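Local atomic coordinates of enoyl-CoA hydratase/isomerase (Mycobacterium avium, PDB entry 3P5M), a protein that probably catalyses hydration or isomerisation of the double bond of enoyl-coenzyme A thioesters, as many crotonase-family enzymes do. Residues V10-A15 and E46-V51; V40-A45 and R86-L91; P92-A97 and G197-F202; A102-G107 and A122-L127. One frame throughout, in Å; residues are numbered along the deposited sequence.

Contact 1. Residues V10-A15 and E46-V51; sequences VEHDGA and EADESV
His-12 and Asp-48 reach toward each other tip to tip: CE1 of His-12 lies 3.1 Å from OD2 of Asp-48. CG of Asp-48 is anti to its backbone N, beside the carbonyl carbon (chi1 -167°). The carboxylate oxygen sits at the ring edge, near its plane, although the ring and carboxylate planes are turned 39° apart. The tighter packing is at Val-51, the buried residue of the contact, which crosses the imidazole at about a right angle and sets its CG2 3.5 Å from CE1 of His-12, a position oblique to the ring. Nearby, CA of Ala-15 lies 3.2 Å from O of Ser-50 in a CA-H...O contact. Val-51 and His-12 both also touch Leu-17 of strand 16-21.

The outer side is looser and wet. One water lies 3.0 Å from ND1 of His-12; it donates to O of Gly-14 at 2.6 Å and only weakly to O of Ser-50. Asp-48 keeps its other oxygen for its own loop: OD1 accepts from N of Ser-50 at 2.8 Å, on the anti side, and from OG of Ser-50 in a very short bond of doubtful length. The backbone bond holds the carboxylate and makes an Asx turn, set within a type I beta turn from Asp-48 to Val-51, in the helix-to-strand loop of a beta-alpha-beta crossover that here packs against the turn of the N-terminal beta hairpin.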
loop_
_atom_site.group_PDB
_atom_site.type_symbol
_atom_site.label_atom_id
_atom_site.label_comp_id
_atom_site.label_asym_id
_atom_site.label_seq_id
_atom_site.Cartn_x
_atom_site.Cartn_y
_atom_site.Cartn_z
ATOM N N VAL B 10 0.763 19.283 34.983
ATOM C CA VAL B 10 -0.662 19.163 34.815
ATOM C C VAL B 10 -1.215 20.568 34.685
ATOM O O VAL B 10 -0.965 21.427 35.544
ATOM C CB VAL B 10 -1.302 18.439 36.005
ATOM C CG1 VAL B 10 -2.812 18.405 35.866
ATOM C CG2 VAL B 10 -0.738 16.989 36.135
ATOM N N GLU B 11 -1.948 20.792 33.597
ATOM C CA GLU B 11 -2.533 22.090 33.283
ATOM C C GLU B 11 -3.958 21.945 32.724
ATOM O O GLU B 11 -4.233 21.035 31.943
ATOM C CB GLU B 11 -1.624 22.806 32.291
ATOM C CG GLU B 11 -2.152 24.092 31.734
ATOM C CD GLU B 11 -1.536 24.419 30.388
ATOM O OE1 GLU B 11 -0.437 23.894 30.090
ATOM O OE2 GLU B 11 -2.156 25.188 29.619
ATOM N N HIS B 12 -4.857 22.839 33.138
ATOM C CA HIS B 12 -6.180 22.945 32.521
ATOM C C HIS B 12 -6.157 23.939 31.387
ATOM O O HIS B 12 -5.561 25.027 31.509
ATOM C CB HIS B 12 -7.238 23.348 33.532
ATOM C CG HIS B 12 -7.591 22.256 34.485
ATOM N ND1 HIS B 12 -8.770 21.545 34.396
ATOM C CD2 HIS B 12 -6.910 21.735 35.535
ATOM C CE1 HIS B 12 -8.804 20.638 35.359
ATOM N NE2 HIS B 12 -7.690 20.734 36.065
ATOM N N ASP B 13 -6.807 23.545 30.292
ATOM C CA ASP B 13 -6.871 24.287 29.041
ATOM C C ASP B 13 -8.291 24.072 28.522
ATOM O O ASP B 13 -8.517 23.222 27.675
ATOM C CB ASP B 13 -5.806 23.737 28.067
ATOM C CG ASP B 13 -5.800 24.427 26.687
ATOM O OD1 ASP B 13 -6.661 25.278 26.374
ATOM O OD2 ASP B 13 -4.896 24.093 25.890
ATOM N N GLY B 14 -9.243 24.833 29.049
ATOM C CA GLY B 14 -10.649 24.721 28.658
ATOM C C GLY B 14 -11.201 23.411 29.193
ATOM O O GLY B 14 -11.046 23.097 30.369
ATOM N N ALA B 15 -11.802 22.619 28.317
ATOM C CA ALA B 15 -12.330 21.330 28.732
ATOM C C ALA B 15 -11.307 20.193 28.651
ATOM O O ALA B 15 -11.650 19.025 28.860
ATOM C CB ALA B 15 -13.565 21.009 27.945
ATOM N N GLU B 46 -11.954 12.024 36.263
ATOM C CA GLU B 46 -13.319 11.472 36.328
ATOM C C GLU B 46 -14.183 12.422 37.129
ATOM O O GLU B 46 -15.268 12.808 36.677
ATOM C CB GLU B 46 -13.354 10.065 36.948
ATOM N N ALA B 47 -13.652 12.809 38.292
ATOM C CA ALA B 47 -14.260 13.737 39.266
ATOM C C ALA B 47 -14.527 15.153 38.737
ATOM O O ALA B 47 -15.468 15.822 39.198
ATOM C CB ALA B 47 -13.364 13.816 40.562
ATOM N N ASP B 48 -13.698 15.591 37.785
ATOM C CA ASP B 48 -13.640 16.982 37.407
ATOM C C ASP B 48 -14.618 17.280 36.297
ATOM O O ASP B 48 -14.386 16.942 35.139
ATOM C CB ASP B 48 -12.227 17.385 36.998
ATOM C CG ASP B 48 -12.073 18.898 36.898
ATOM O OD1 ASP B 48 -13.044 19.598 36.505
ATOM O OD2 ASP B 48 -10.988 19.395 37.231
ATOM N N GLU B 49 -15.711 17.941 36.656
ATOM C CA GLU B 49 -16.755 18.250 35.685
ATOM C C GLU B 49 -16.284 19.160 34.544
ATOM O O GLU B 49 -16.919 19.204 33.478
ATOM C CB GLU B 49 -17.974 18.868 36.387
ATOM N N SER B 50 -15.192 19.898 34.751
ATOM C CA SER B 50 -14.682 20.796 33.690
ATOM C C SER B 50 -13.898 20.007 32.618
ATOM O O SER B 50 -13.751 20.467 31.488
ATOM C CB SER B 50 -13.832 21.948 34.272
ATOM O OG SER B 50 -12.624 21.460 34.858
ATOM N N VAL B 51 -13.416 18.820 32.994
ATOM C CA VAL B 51 -12.570 17.992 32.131
ATOM C C VAL B 51 -13.438 17.071 31.267
ATOM O O VAL B 51 -14.161 16.194 31.778
ATOM C CB VAL B 51 -11.562 17.164 32.953
ATOM C CG1 VAL B 51 -10.757 16.245 32.048
ATOM C CG2 VAL B 51 -10.639 18.086 33.742
HETATM O O HOH W 1 -10.662 21.204 32.111
#

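Contact 2. Residues V40-A45 and R86-L91; sequences VHIRDA and RAITSL
In Ile-42, chi1 of -52° places CG1 beside the backbone N and leaves CG2 anti to that N, whereas Leu-91 has CG anti to its backbone N (chi1 179°); the CB of each already points toward the other segment. The short segments of helices 32-47 and 74-90 run almost parallel, 17° apart, with a closest axis approach of 9.1 Å. The two branches of Ile-42 have separate tasks. CG2 rests 3.8 Å from O of Ala-87 and 4.2 Å from CB of the same residue, while CD1 meets CG1 of Ile-88 at 4.1 Å, the two isoleucines crossing obliquely. CB of Ala-87 has a second neighbour: the aliphatic stem of Arg-43 lies against it, with CG of Arg-43 3.7 Å from CB of Ala-87. Arg-43 itself is exposed, whereas Ala-87 is buried.

Leu-91, the first residue past its helix, sends CD1 to within 3.4 Å of O of Ile-42 and 4.1 Å from CB of Ala-45. Beneath this layer runs the parallel part of the central sheet, where Val-54 touches both Ala-45 and Leu-91 and Ile-19 touches Ile-42. The two helices therefore lie side by side on one sheet, each leading into the next parallel strand.

Across the interface the chemistry is apolar. The carbonyls that the methyl groups touch are satisfied within their own helices, O of Ile-42 by N of Ala-45 and O of Ala-87 by N of Leu-91, which implies that shape complementarity rather than directional bonding sets how the helices fit.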
loop_
_atom_site.group_PDB
_atom_site.type_symbol
_atom_site.label_atom_id
_atom_site.label_comp_id
_atom_site.label_asym_id
_atom_site.label_seq_id
_atom_site.Cartn_x
_atom_site.Cartn_y
_atom_site.Cartn_z
ATOM N N VAL B 40 -2.999 9.305 39.591
ATOM C CA VAL B 40 -4.040 9.989 40.356
ATOM C C VAL B 40 -4.626 11.136 39.539
ATOM O O VAL B 40 -5.847 11.360 39.564
ATOM C CB VAL B 40 -3.584 10.501 41.760
ATOM C CG1 VAL B 40 -3.247 9.321 42.695
ATOM C CG2 VAL B 40 -2.427 11.518 41.649
ATOM N N HIS B 41 -3.751 11.845 38.822
ATOM C CA HIS B 41 -4.178 12.875 37.898
ATOM C C HIS B 41 -5.101 12.330 36.828
ATOM O O HIS B 41 -5.985 13.037 36.377
ATOM C CB HIS B 41 -2.984 13.596 37.289
ATOM C CG HIS B 41 -2.324 14.541 38.238
ATOM N ND1 HIS B 41 -2.995 15.594 38.820
ATOM C CD2 HIS B 41 -1.057 14.590 38.714
ATOM C CE1 HIS B 41 -2.174 16.249 39.618
ATOM N NE2 HIS B 41 -0.990 15.664 39.569
ATOM N N ILE B 42 -4.927 11.066 36.451
ATOM C CA ILE B 42 -5.850 10.444 35.495
ATOM C C ILE B 42 -7.225 10.152 36.110
ATOM O O ILE B 42 -8.263 10.481 35.527
ATOM C CB ILE B 42 -5.314 9.136 34.907
ATOM C CG1 ILE B 42 -3.907 9.316 34.326
ATOM C CG2 ILE B 42 -6.313 8.558 33.868
ATOM C CD1 ILE B 42 -3.870 9.883 32.982
ATOM N N ARG B 43 -7.242 9.523 37.274
ATOM C CA ARG B 43 -8.524 9.138 37.854
ATOM C C ARG B 43 -9.281 10.360 38.369
ATOM O O ARG B 43 -10.507 10.410 38.243
ATOM C CB ARG B 43 -8.363 8.057 38.916
ATOM C CG ARG B 43 -7.998 6.707 38.328
ATOM C CD ARG B 43 -7.914 5.650 39.403
ATOM N NE ARG B 43 -6.628 5.674 40.095
ATOM C CZ ARG B 43 -6.475 5.424 41.394
ATOM N NH1 ARG B 43 -7.532 5.144 42.143
ATOM N NH2 ARG B 43 -5.270 5.472 41.948
ATOM N N ASP B 44 -8.543 11.334 38.916
ATOM C CA ASP B 44 -9.059 12.663 39.255
ATOM C C ASP B 44 -9.700 13.488 38.103
ATOM O O ASP B 44 -10.273 14.569 38.346
ATOM C CB ASP B 44 -7.927 13.491 39.875
ATOM C CG ASP B 44 -7.724 13.208 41.374
ATOM O OD1 ASP B 44 -8.271 12.216 41.913
ATOM O OD2 ASP B 44 -6.996 13.992 42.010
ATOM N N ALA B 45 -9.573 13.024 36.860
ATOM C CA ALA B 45 -10.244 13.684 35.746
ATOM C C ALA B 45 -11.691 13.208 35.686
ATOM O O ALA B 45 -12.561 13.905 35.154
ATOM C CB ALA B 45 -9.493 13.424 34.404
ATOM N N ARG B 86 -4.450 0.737 33.473
ATOM C CA ARG B 86 -5.820 0.451 33.860
ATOM C C ARG B 86 -6.648 1.721 34.062
ATOM O O ARG B 86 -7.758 1.784 33.572
ATOM C CB ARG B 86 -5.911 -0.483 35.068
ATOM C CG ARG B 86 -7.380 -0.730 35.536
ATOM C CD ARG B 86 -8.336 -1.379 34.467
ATOM N NE ARG B 86 -8.112 -2.820 34.307
ATOM C CZ ARG B 86 -8.871 -3.642 33.569
ATOM N NH1 ARG B 86 -9.953 -3.197 32.925
ATOM N NH2 ARG B 86 -8.547 -4.936 33.482
ATOM N N ALA B 87 -6.094 2.715 34.748
ATOM C CA ALA B 87 -6.759 4.019 34.932
ATOM C C ALA B 87 -7.127 4.749 33.627
ATOM O O ALA B 87 -8.224 5.337 33.504
ATOM C CB ALA B 87 -5.896 4.914 35.822
ATOM N N ILE B 88 -6.222 4.745 32.653
ATOM C CA ILE B 88 -6.546 5.338 31.353
ATOM C C ILE B 88 -7.681 4.553 30.659
ATOM O O ILE B 88 -8.633 5.142 30.178
ATOM C CB ILE B 88 -5.295 5.401 30.415
ATOM C CG1 ILE B 88 -4.246 6.389 30.938
ATOM C CG2 ILE B 88 -5.703 5.798 29.044
ATOM C CD1 ILE B 88 -2.766 6.054 30.475
ATOM N N THR B 89 -7.583 3.235 30.600
ATOM C CA THR B 89 -8.624 2.459 29.895
ATOM C C THR B 89 -9.991 2.530 30.616
ATOM O O THR B 89 -11.055 2.359 29.989
ATOM C CB THR B 89 -8.248 0.968 29.701
ATOM O OG1 THR B 89 -8.010 0.351 30.977
ATOM C CG2 THR B 89 -6.985 0.814 28.856
ATOM N N SER B 90 -9.950 2.816 31.918
ATOM C CA SER B 90 -11.131 2.782 32.748
ATOM C C SER B 90 -11.757 4.164 32.962
ATOM O O SER B 90 -12.947 4.236 33.263
ATOM C CB SER B 90 -10.817 2.100 34.100
ATOM O OG SER B 90 -11.952 2.185 34.953
ATOM N N LEU B 91 -10.982 5.251 32.795
ATOM C CA LEU B 91 -11.559 6.606 32.841
ATOM C C LEU B 91 -12.703 6.734 31.852
ATOM O O LEU B 91 -12.489 6.476 30.658
ATOM C CB LEU B 91 -10.498 7.680 32.543
ATOM C CG LEU B 91 -10.936 9.156 32.530
ATOM C CD1 LEU B 91 -11.167 9.696 33.914
ATOM C CD2 LEU B 91 -9.901 10.009 31.877
#

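Contact 3. Residues P92-A97 and G197-F202; sequences PKPVIA and GPTLAF
Pro-94 and Phe-202 meet with their side chains crossing at about a right angle, CG of Pro-94 lying 3.8 Å from CD2 of Phe-202. The approach to the phenyl ring is oblique, and a second touch lies closer to the backbone, where CD of Pro-94 is 4.0 Å from CB of Phe-202. In Phe-202, CG lies beside the backbone N, anti to the carbonyl carbon (chi1 -69°), and the ring it carries meets the proline through CD2. One face of that ring receives O of Pro-198, which stands 3.7 Å above the plane, offset toward the rim; that same carbonyl accepts the helical bond from N of Phe-202 at 3.0 Å.

The contact joins the entry of strand 95-99, in the middle of the crotonase-type sheet, to the first turn of helix 199-213, for which Pro-198 is the N-cap residue. Helix 183-195 adds Val-194 against Pro-94, and on the helix side Phe-252 of the second subunit packs on Pro-198.

Thr-199 splits its branches. Its OG1 lies beside the backbone N (chi1 -49°) and is hydrogen-bonded to NE of Arg-52, while its CG2, anti to that N, faces CG of Lys-93 at 4.1 Å. Beyond CG, which is anti to its carbonyl carbon, the Lys-93 chain runs fully extended and carries NZ away to the backbone oxygens of Val-51 and Ala-45.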
loop_
_atom_site.group_PDB
_atom_site.type_symbol
_atom_site.label_atom_id
_atom_site.label_comp_id
_atom_site.label_asym_id
_atom_site.label_seq_id
_atom_site.Cartn_x
_atom_site.Cartn_y
_atom_site.Cartn_z
ATOM N N PRO B 92 -13.908 7.174 32.324
ATOM C CA PRO B 92 -15.035 7.297 31.369
ATOM C C PRO B 92 -14.992 8.595 30.542
ATOM O O PRO B 92 -16.032 9.218 30.242
ATOM C CB PRO B 92 -16.296 7.176 32.269
ATOM C CG PRO B 92 -15.853 7.623 33.606
ATOM C CD PRO B 92 -14.383 7.176 33.727
ATOM N N LYS B 93 -13.787 8.951 30.129
ATOM C CA LYS B 93 -13.546 10.135 29.317
ATOM C C LYS B 93 -12.420 9.857 28.344
ATOM O O LYS B 93 -11.498 9.079 28.653
ATOM C CB LYS B 93 -13.155 11.311 30.225
ATOM C CG LYS B 93 -14.298 11.799 31.110
ATOM C CD LYS B 93 -13.872 12.914 32.090
ATOM C CE LYS B 93 -15.033 13.274 33.052
ATOM N NZ LYS B 93 -14.781 14.544 33.818
ATOM N N PRO B 94 -12.497 10.444 27.150
ATOM C CA PRO B 94 -11.475 10.157 26.150
ATOM C C PRO B 94 -10.081 10.660 26.554
ATOM O O PRO B 94 -9.950 11.751 27.122
ATOM C CB PRO B 94 -11.981 10.888 24.892
ATOM C CG PRO B 94 -12.980 11.904 25.429
ATOM C CD PRO B 94 -13.592 11.280 26.613
ATOM N N VAL B 95 -9.069 9.829 26.299
ATOM C CA VAL B 95 -7.672 10.130 26.650
ATOM C C VAL B 95 -6.913 10.069 25.323
ATOM O O VAL B 95 -6.969 9.035 24.625
ATOM C CB VAL B 95 -7.080 9.070 27.626
ATOM C CG1 VAL B 95 -5.650 9.401 28.021
ATOM C CG2 VAL B 95 -7.933 8.971 28.916
ATOM N N ILE B 96 -6.244 11.171 24.975
ATOM C CA ILE B 96 -5.477 11.251 23.743
ATOM C C ILE B 96 -3.991 11.347 24.017
ATOM O O ILE B 96 -3.543 12.215 24.768
ATOM C CB ILE B 96 -5.966 12.443 22.858
ATOM C CG1 ILE B 96 -7.391 12.187 22.420
ATOM C CG2 ILE B 96 -5.078 12.671 21.627
ATOM C CD1 ILE B 96 -8.239 13.306 22.727
ATOM N N ALA B 97 -3.226 10.439 23.405
ATOM C CA ALA B 97 -1.774 10.541 23.414
ATOM C C ALA B 97 -1.286 11.330 22.180
ATOM O O ALA B 97 -1.557 10.952 21.060
ATOM C CB ALA B 97 -1.141 9.131 23.480
ATOM N N GLY B 197 -17.046 16.995 22.052
ATOM C CA GLY B 197 -17.950 15.879 21.781
ATOM C C GLY B 197 -18.869 15.407 22.906
ATOM O O GLY B 197 -18.838 15.908 24.031
ATOM N N PRO B 198 -19.743 14.455 22.585
ATOM C CA PRO B 198 -20.692 13.887 23.538
ATOM C C PRO B 198 -20.022 13.001 24.600
ATOM O O PRO B 198 -20.054 11.785 24.508
ATOM C CB PRO B 198 -21.619 13.089 22.635
ATOM C CG PRO B 198 -20.721 12.674 21.497
ATOM C CD PRO B 198 -19.950 13.918 21.227
ATOM N N THR B 199 -19.467 13.630 25.621
ATOM C CA THR B 199 -18.591 12.965 26.579
ATOM C C THR B 199 -19.178 11.720 27.247
ATOM O O THR B 199 -18.460 10.749 27.476
ATOM C CB THR B 199 -18.104 13.964 27.629
ATOM O OG1 THR B 199 -17.619 15.120 26.947
ATOM C CG2 THR B 199 -16.972 13.352 28.472
ATOM N N LEU B 200 -20.479 11.751 27.539
ATOM C CA LEU B 200 -21.143 10.622 28.176
ATOM C C LEU B 200 -21.231 9.450 27.209
ATOM O O LEU B 200 -21.029 8.297 27.617
ATOM C CB LEU B 200 -22.532 10.988 28.701
ATOM C CG LEU B 200 -22.526 12.094 29.788
ATOM C CD1 LEU B 200 -23.948 12.563 30.166
ATOM C CD2 LEU B 200 -21.787 11.672 31.054
ATOM N N ALA B 201 -21.537 9.763 25.947
ATOM C CA ALA B 201 -21.520 8.765 24.878
ATOM C C ALA B 201 -20.157 8.121 24.689
ATOM O O ALA B 201 -20.092 6.912 24.484
ATOM C CB ALA B 201 -22.063 9.332 23.534
ATOM N N PHE B 202 -19.097 8.945 24.730
ATOM C CA PHE B 202 -17.714 8.488 24.680
ATOM C C PHE B 202 -17.404 7.545 25.838
ATOM O O PHE B 202 -16.766 6.517 25.640
ATOM C CB PHE B 202 -16.722 9.671 24.663
ATOM C CG PHE B 202 -16.729 10.488 23.372
ATOM C CD1 PHE B 202 -17.217 9.954 22.174
ATOM C CD2 PHE B 202 -16.197 11.786 23.351
ATOM C CE1 PHE B 202 -17.232 10.706 20.967
ATOM C CE2 PHE B 202 -16.180 12.546 22.146
ATOM C CZ PHE B 202 -16.686 11.992 20.941
#

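Contact 4. Residues A102-G107 and A122-L127; sequences AAVGFG and ASYFQL
Ala-102 to Val-104 pairs in parallel register with Tyr-124 to Gln-126, the short strands 17° apart, through a ladder of three backbone bonds: N of Ala-103 to O of Tyr-124 (2.9 Å), N of Gln-126 to O of Ala-103 (3.2 Å) and N of Gly-105 to O of Gln-126 (2.9 Å).

Tyr-124 takes the crowded position for CG, between the backbone N and the carbonyl carbon (chi1 63°), and its ring folds back over the partner strand. CA of Ala-102 sits over one face, 4.0 Å from the Tyr-124 ring centroid, a CH-pi contact; CB of Ala-102 touches OH of Tyr-124 at 3.3 Å. Val-104, on the same side of the sheet, approaches the ring obliquely with CG2, 4.0 Å from CE1 of Tyr-124, and lies beside Gln-126, pointing the same way. NE2 of Gln-126 is hydrogen-bonded to O of Ala-160. On the other side CB of Ala-103 packs on CD1 of Phe-125 at 4.0 Å.

In crotonases a peptide NH at the start of the corresponding helix contributes to the oxyanion hole; helix 106-113 probably does so here. Main-chain bonds thus fix the register, while the contacts across the two faces are mainly apolar and CH-pi.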
loop_
_atom_site.group_PDB
_atom_site.type_symbol
_atom_site.label_atom_id
_atom_site.label_comp_id
_atom_site.label_asym_id
_atom_site.label_seq_id
_atom_site.Cartn_x
_atom_site.Cartn_y
_atom_site.Cartn_z
ATOM N N ALA B 102 10.410 9.203 20.688
ATOM C CA ALA B 102 10.412 7.822 21.188
ATOM C C ALA B 102 9.258 7.530 22.146
ATOM O O ALA B 102 9.013 8.301 23.079
ATOM C CB ALA B 102 11.783 7.495 21.852
ATOM N N ALA B 103 8.559 6.424 21.891
ATOM C CA ALA B 103 7.621 5.777 22.862
ATOM C C ALA B 103 8.131 4.353 23.003
ATOM O O ALA B 103 7.849 3.532 22.170
ATOM C CB ALA B 103 6.187 5.772 22.334
ATOM N N VAL B 104 8.918 4.096 24.047
ATOM C CA VAL B 104 9.753 2.910 24.185
ATOM C C VAL B 104 9.424 2.213 25.500
ATOM O O VAL B 104 9.232 2.865 26.538
ATOM C CB VAL B 104 11.277 3.317 24.219
ATOM C CG1 VAL B 104 12.190 2.110 24.414
ATOM C CG2 VAL B 104 11.662 4.099 22.957
ATOM N N GLY B 105 9.389 0.885 25.449
ATOM C CA GLY B 105 9.105 0.103 26.647
ATOM C C GLY B 105 7.737 0.454 27.173
ATOM O O GLY B 105 6.772 0.459 26.405
ATOM N N PHE B 106 7.646 0.762 28.465
ATOM C CA PHE B 106 6.376 1.270 29.026
ATOM C C PHE B 106 5.825 2.539 28.334
ATOM O O PHE B 106 4.626 2.801 28.390
ATOM C CB PHE B 106 6.472 1.558 30.536
ATOM C CG PHE B 106 5.189 2.112 31.101
ATOM C CD1 PHE B 106 4.096 1.272 31.316
ATOM C CD2 PHE B 106 5.038 3.469 31.320
ATOM C CE1 PHE B 106 2.900 1.770 31.778
ATOM C CE2 PHE B 106 3.836 3.973 31.799
ATOM C CZ PHE B 106 2.777 3.119 32.038
ATOM N N GLY B 107 6.687 3.339 27.715
ATOM C CA GLY B 107 6.215 4.487 26.907
ATOM C C GLY B 107 5.310 4.072 25.756
ATOM O O GLY B 107 4.392 4.801 25.366
ATOM N N ALA B 122 8.132 11.700 12.753
ATOM C CA ALA B 122 9.385 11.083 13.201
ATOM C C ALA B 122 9.207 10.258 14.488
ATOM O O ALA B 122 10.202 9.808 15.097
ATOM C CB ALA B 122 10.470 12.171 13.378
ATOM N N SER B 123 7.962 10.045 14.910
ATOM C CA SER B 123 7.738 9.276 16.167
ATOM C C SER B 123 7.869 7.774 15.902
ATOM O O SER B 123 7.883 7.366 14.745
ATOM C CB SER B 123 6.449 9.658 16.889
ATOM O OG SER B 123 5.279 9.252 16.198
ATOM N N TYR B 124 8.119 6.986 16.952
ATOM C CA TYR B 124 8.180 5.520 16.825
ATOM C C TYR B 124 7.839 4.792 18.124
ATOM O O TYR B 124 7.883 5.373 19.228
ATOM C CB TYR B 124 9.560 5.061 16.331
ATOM C CG TYR B 124 10.699 5.375 17.257
ATOM C CD1 TYR B 124 11.135 4.432 18.196
ATOM C CD2 TYR B 124 11.357 6.602 17.200
ATOM C CE1 TYR B 124 12.207 4.690 19.033
ATOM C CE2 TYR B 124 12.452 6.883 18.048
ATOM C CZ TYR B 124 12.858 5.921 18.943
ATOM O OH TYR B 124 13.905 6.165 19.761
ATOM N N PHE B 125 7.545 3.503 17.966
ATOM C CA PHE B 125 6.998 2.648 19.022
ATOM C C PHE B 125 7.895 1.433 19.060
ATOM O O PHE B 125 8.218 0.841 18.016
ATOM C CB PHE B 125 5.551 2.294 18.676
ATOM C CG PHE B 125 4.661 3.507 18.533
ATOM C CD1 PHE B 125 3.891 3.965 19.614
ATOM C CD2 PHE B 125 4.637 4.220 17.362
ATOM C CE1 PHE B 125 3.104 5.104 19.498
ATOM C CE2 PHE B 125 3.869 5.354 17.226
ATOM C CZ PHE B 125 3.085 5.803 18.296
ATOM N N GLN B 126 8.357 1.071 20.253
ATOM C CA GLN B 126 9.373 0.055 20.318
ATOM C C GLN B 126 9.357 -0.641 21.679
ATOM O O GLN B 126 9.338 0.015 22.712
ATOM C CB GLN B 126 10.750 0.691 20.113
ATOM C CG GLN B 126 11.916 -0.325 20.091
ATOM C CD GLN B 126 13.305 0.352 20.194
ATOM O OE1 GLN B 126 13.412 1.470 20.674
ATOM N NE2 GLN B 126 14.355 -0.335 19.736
ATOM N N LEU B 127 9.379 -1.967 21.645
ATOM C CA LEU B 127 9.515 -2.778 22.870
ATOM C C LEU B 127 11.003 -3.115 23.017
ATOM O O LEU B 127 11.462 -4.206 22.643
ATOM C CB LEU B 127 8.642 -4.032 22.786
ATOM C CG LEU B 127 7.138 -3.825 22.572
ATOM C CD1 LEU B 127 6.376 -5.174 22.512
ATOM C CD2 LEU B 127 6.539 -2.923 23.659
#

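From the N terminus, contact 1 closes the first loop, bringing 46-51 back to the hairpin turn at 10-15. Contact 2 opens at 40-45, before that loop has closed, and ends at 86-91, so the two cross; helix 32-47 serves both. Contact 3 begins at the very next residue and spans about a hundred residues to 197-202, and within that span lies contact 4, between 102-107 and 122-127. Contacts 1 to 3, centres about 12 Å apart, meet at the Lys-93 side chain and tie together the hairpin, two crossover helices, the central sheet and helix 199-213. Contact 4, about 21 Å or more from each by centres, belongs to the separate small sheet.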